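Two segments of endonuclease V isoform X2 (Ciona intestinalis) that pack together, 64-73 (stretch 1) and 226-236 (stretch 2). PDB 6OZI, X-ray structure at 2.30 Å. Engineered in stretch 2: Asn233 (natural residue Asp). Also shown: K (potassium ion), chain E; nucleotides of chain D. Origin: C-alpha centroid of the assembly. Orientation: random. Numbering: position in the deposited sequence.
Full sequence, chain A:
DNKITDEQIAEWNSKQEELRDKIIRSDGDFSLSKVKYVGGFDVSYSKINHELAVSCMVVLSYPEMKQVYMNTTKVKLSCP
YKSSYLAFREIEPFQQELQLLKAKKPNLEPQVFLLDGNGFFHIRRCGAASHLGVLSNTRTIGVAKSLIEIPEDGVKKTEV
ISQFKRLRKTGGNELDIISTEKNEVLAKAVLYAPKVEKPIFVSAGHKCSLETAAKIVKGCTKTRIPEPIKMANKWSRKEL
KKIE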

# COMPACT_ATOMS: atom_id res chain seq x y z
N GLU A 64 -26.44 -5.69 4.54
CA GLU A 64 -26.09 -4.50 3.76
C GLU A 64 -24.60 -4.16 3.82
O GLU A 64 -24.11 -3.45 2.94
CB GLU A 64 -26.91 -3.30 4.24
CG GLU A 64 -28.39 -3.38 3.92
CD GLU A 64 -29.16 -4.23 4.92
OE1 GLU A 64 -28.56 -4.72 5.90
OE2 GLU A 64 -30.39 -4.41 4.72
N MET A 65 -23.87 -4.65 4.84
CA MET A 65 -22.43 -4.40 4.99
C MET A 65 -22.12 -2.92 5.15
O MET A 65 -21.11 -2.43 4.65
CB MET A 65 -21.61 -5.00 3.84
CG MET A 65 -21.46 -6.50 3.88
SD MET A 65 -20.71 -7.07 5.42
CE MET A 65 -22.15 -7.79 6.20
N LYS A 66 -23.00 -2.20 5.84
CA LYS A 66 -22.79 -0.79 6.14
C LYS A 66 -22.25 -0.64 7.55
O LYS A 66 -22.83 -1.16 8.50
CB LYS A 66 -24.10 -0.00 5.99
CG LYS A 66 -24.64 0.09 4.57
CD LYS A 66 -23.90 1.15 3.76
CE LYS A 66 -22.75 0.60 2.92
NZ LYS A 66 -22.02 1.73 2.25
N GLN A 67 -21.14 0.08 7.67
CA GLN A 67 -20.51 0.27 8.97
C GLN A 67 -21.42 1.13 9.85
O GLN A 67 -21.83 2.23 9.46
CB GLN A 67 -19.15 0.94 8.81
CG GLN A 67 -18.33 1.00 10.09
CD GLN A 67 -17.01 1.72 9.88
OE1 GLN A 67 -16.14 1.26 9.14
NE2 GLN A 67 -16.86 2.87 10.54
N VAL A 68 -21.78 0.60 11.02
CA VAL A 68 -22.58 1.34 11.99
C VAL A 68 -21.84 1.60 13.29
O VAL A 68 -22.32 2.40 14.10
CB VAL A 68 -23.93 0.63 12.28
CG1 VAL A 68 -24.81 0.62 11.04
CG2 VAL A 68 -23.68 -0.79 12.77
N TYR A 69 -20.70 0.95 13.52
CA TYR A 69 -19.93 1.21 14.73
C TYR A 69 -18.44 1.05 14.42
O TYR A 69 -18.05 0.15 13.68
CB TYR A 69 -20.33 0.26 15.86
CG TYR A 69 -19.51 0.40 17.14
CD1 TYR A 69 -18.33 -0.33 17.33
CD2 TYR A 69 -19.93 1.22 18.18
CE1 TYR A 69 -17.60 -0.23 18.49
CE2 TYR A 69 -19.20 1.33 19.35
CZ TYR A 69 -18.04 0.61 19.50
OH TYR A 69 -17.32 0.72 20.67
N MET A 70 -17.63 1.92 15.01
CA MET A 70 -16.18 1.80 14.91
C MET A 70 -15.55 2.40 16.15
O MET A 70 -16.02 3.43 16.65
CB MET A 70 -15.63 2.48 13.65
CG MET A 70 -14.14 2.26 13.42
SD MET A 70 -13.08 3.47 14.26
CE MET A 70 -13.14 4.83 13.08
N ASN A 71 -14.51 1.75 16.66
CA ASN A 71 -13.71 2.33 17.73
C ASN A 71 -12.29 1.79 17.64
O ASN A 71 -12.09 0.62 17.32
CB ASN A 71 -14.31 2.04 19.11
CG ASN A 71 -13.51 2.69 20.24
OD1 ASN A 71 -13.65 3.88 20.51
ND2 ASN A 71 -12.68 1.89 20.90
N THR A 72 -11.31 2.66 17.91
CA THR A 72 -9.91 2.27 17.99
C THR A 72 -9.38 2.63 19.37
O THR A 72 -9.83 3.59 19.98
CB THR A 72 -9.04 2.95 16.92
OG1 THR A 72 -9.07 4.37 17.11
CG2 THR A 72 -9.55 2.63 15.52
N THR A 73 -8.40 1.86 19.84
CA THR A 73 -7.85 2.06 21.17
C THR A 73 -6.34 1.91 21.12
O THR A 73 -5.83 0.90 20.63
CB THR A 73 -8.42 1.06 22.18
OG1 THR A 73 -9.85 1.03 22.07
CG2 THR A 73 -8.04 1.44 23.60
N PRO A 226 -13.39 -10.02 3.45
CA PRO A 226 -14.75 -9.65 3.85
C PRO A 226 -14.79 -8.30 4.56
O PRO A 226 -13.86 -7.92 5.28
CB PRO A 226 -15.16 -10.79 4.79
CG PRO A 226 -14.35 -11.95 4.33
CD PRO A 226 -13.02 -11.37 3.92
N GLU A 227 -15.90 -7.59 4.37
CA GLU A 227 -16.02 -6.20 4.80
C GLU A 227 -15.68 -5.94 6.26
O GLU A 227 -14.95 -4.97 6.53
CB GLU A 227 -17.43 -5.69 4.46
CG GLU A 227 -17.70 -5.57 2.96
CD GLU A 227 -16.74 -4.60 2.27
OE1 GLU A 227 -16.85 -3.38 2.51
OE2 GLU A 227 -15.88 -5.06 1.50
N PRO A 228 -16.17 -6.70 7.25
CA PRO A 228 -15.83 -6.36 8.65
C PRO A 228 -14.34 -6.47 8.93
O PRO A 228 -13.76 -5.62 9.63
CB PRO A 228 -16.64 -7.38 9.47
CG PRO A 228 -17.71 -7.87 8.54
CD PRO A 228 -17.09 -7.86 7.18
N ILE A 229 -13.69 -7.50 8.38
CA ILE A 229 -12.24 -7.63 8.51
C ILE A 229 -11.55 -6.45 7.84
O ILE A 229 -10.65 -5.82 8.41
CB ILE A 229 -11.78 -8.96 7.92
CG1 ILE A 229 -12.34 -10.12 8.76
CG2 ILE A 229 -10.27 -9.01 7.79
CD1 ILE A 229 -12.17 -11.44 8.12
N LYS A 230 -11.97 -6.14 6.62
CA LYS A 230 -11.40 -5.03 5.88
C LYS A 230 -11.45 -3.75 6.69
O LYS A 230 -10.46 -3.01 6.79
CB LYS A 230 -12.14 -4.86 4.54
CG LYS A 230 -11.72 -3.63 3.75
CD LYS A 230 -12.58 -3.41 2.51
CE LYS A 230 -12.45 -4.58 1.54
NZ LYS A 230 -13.24 -4.34 0.29
N MET A 231 -12.60 -3.48 7.32
CA MET A 231 -12.76 -2.21 8.02
C MET A 231 -11.94 -2.18 9.31
O MET A 231 -11.24 -1.19 9.57
CB MET A 231 -14.24 -1.95 8.26
CG MET A 231 -14.99 -1.84 6.95
SD MET A 231 -14.26 -0.54 5.95
CE MET A 231 -15.23 -0.62 4.45
N ALA A 232 -12.00 -3.24 10.11
CA ALA A 232 -11.22 -3.27 11.35
C ALA A 232 -9.73 -3.10 11.07
O ALA A 232 -9.03 -2.33 11.76
CB ALA A 232 -11.48 -4.56 12.13
N ASN A 233 -9.23 -3.81 10.05
CA ASN A 233 -7.82 -3.68 9.68
C ASN A 233 -7.49 -2.26 9.23
O ASN A 233 -6.50 -1.66 9.67
CB ASN A 233 -7.51 -4.71 8.58
CG ASN A 233 -6.08 -4.61 8.06
OD1 ASN A 233 -5.86 -4.26 6.90
ND2 ASN A 233 -5.11 -4.91 8.91
N LYS A 234 -8.36 -1.67 8.39
CA LYS A 234 -8.08 -0.34 7.89
C LYS A 234 -8.01 0.69 9.02
O LYS A 234 -7.01 1.40 9.16
CB LYS A 234 -9.10 0.08 6.83
CG LYS A 234 -8.89 1.53 6.38
CD LYS A 234 -9.86 1.97 5.27
CE LYS A 234 -11.31 1.88 5.69
NZ LYS A 234 -12.20 2.24 4.54
N TRP A 235 -9.06 0.77 9.85
CA TRP A 235 -9.10 1.83 10.84
C TRP A 235 -8.02 1.64 11.91
O TRP A 235 -7.43 2.63 12.37
CB TRP A 235 -10.49 1.93 11.49
CG TRP A 235 -11.64 2.13 10.50
CD1 TRP A 235 -12.75 1.34 10.38
CD2 TRP A 235 -11.77 3.15 9.50
NE1 TRP A 235 -13.56 1.82 9.39
CE2 TRP A 235 -12.98 2.93 8.83
CE3 TRP A 235 -10.98 4.24 9.11
CZ2 TRP A 235 -13.43 3.75 7.79
CZ3 TRP A 235 -11.43 5.06 8.08
CH2 TRP A 235 -12.64 4.81 7.43
N SER A 236 -7.75 0.39 12.31
CA SER A 236 -6.66 0.18 13.26
C SER A 236 -5.34 0.70 12.69
O SER A 236 -4.59 1.42 13.37
CB SER A 236 -6.55 -1.29 13.65
OG SER A 236 -6.14 -2.08 12.55
K K E . -11.46 5.64 20.90
P DC D 11 -11.86 -1.90 -2.04
OP1 DC D 11 -13.26 -1.51 -2.34
OP2 DC D 11 -11.42 -2.17 -0.65
O5' DC D 11 -11.58 -3.21 -2.88
C5' DC D 11 -10.29 -3.73 -2.92
C4' DC D 11 -9.92 -4.11 -4.33
O4' DC D 11 -9.11 -3.08 -4.91
C3' DC D 11 -9.11 -5.37 -4.44
O3' DC D 11 -9.99 -6.45 -4.57
C2' DC D 11 -8.29 -5.16 -5.70
C1' DC D 11 -8.16 -3.65 -5.78
N1 DC D 11 -6.81 -3.11 -5.41
C2 DC D 11 -5.78 -3.17 -6.34
O2 DC D 11 -5.99 -3.70 -7.43
N3 DC D 11 -4.57 -2.66 -6.02
C4 DC D 11 -4.38 -2.09 -4.83
N4 DC D 11 -3.17 -1.59 -4.55
C5 DC D 11 -5.43 -2.01 -3.86
C6 DC D 11 -6.62 -2.53 -4.20
O HOH W 1 -18.52 -2.06 3.77
O HOH W 2 -10.91 3.46 23.07
O HOH W 3 -9.65 6.82 19.27
O HOH W 4 -12.35 5.89 17.85

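Strand 67-73 lies across helix 227-236 with their N-to-C directions 38° apart and their axes 8.9 Å apart at closest approach. The two therefore advance together, and the nearest CA pairs step in the same order, from Met65 CA and Glu227 CA (6.7 Å) to Thr72 CA and Ser236 CA (6.1 Å). Along the strand, Gln67, Met70 and Thr72 direct their CA-to-CB bonds toward the helix, whereas Asn71 points away and uses OD1 to bind the potassium ion at 2.8 Å.

Trp235 is the centre of the contact. Its indole NE1 donates a hydrogen bond to Gln67 OE1 (2.7 Å, 155° at the hydrogen), so the ring's polar edge is satisfied by the extended glutamine. Met70 covers one face of the indole: its CE sits 4.3 Å from the centroid of the Trp235 five-membered ring, a CH-pi contact, while Met70 CG packs 3.5 Å from Trp235 CD1. Further along, the methyl Thr72 CG2 rests 3.8 Å from Trp235 O.

At the start of the helix, Met65 SD packs against Glu227 CB (3.7 Å) and Pro228 CD (4.1 Å). Here water 1 bridges the stretches, donating to Met65 O (2.8 Å) and to Glu227 OE1 (2.5 Å). The other carboxylate oxygen, Glu227 OE2, forms a salt bridge with Lys230 NZ (3.0 Å).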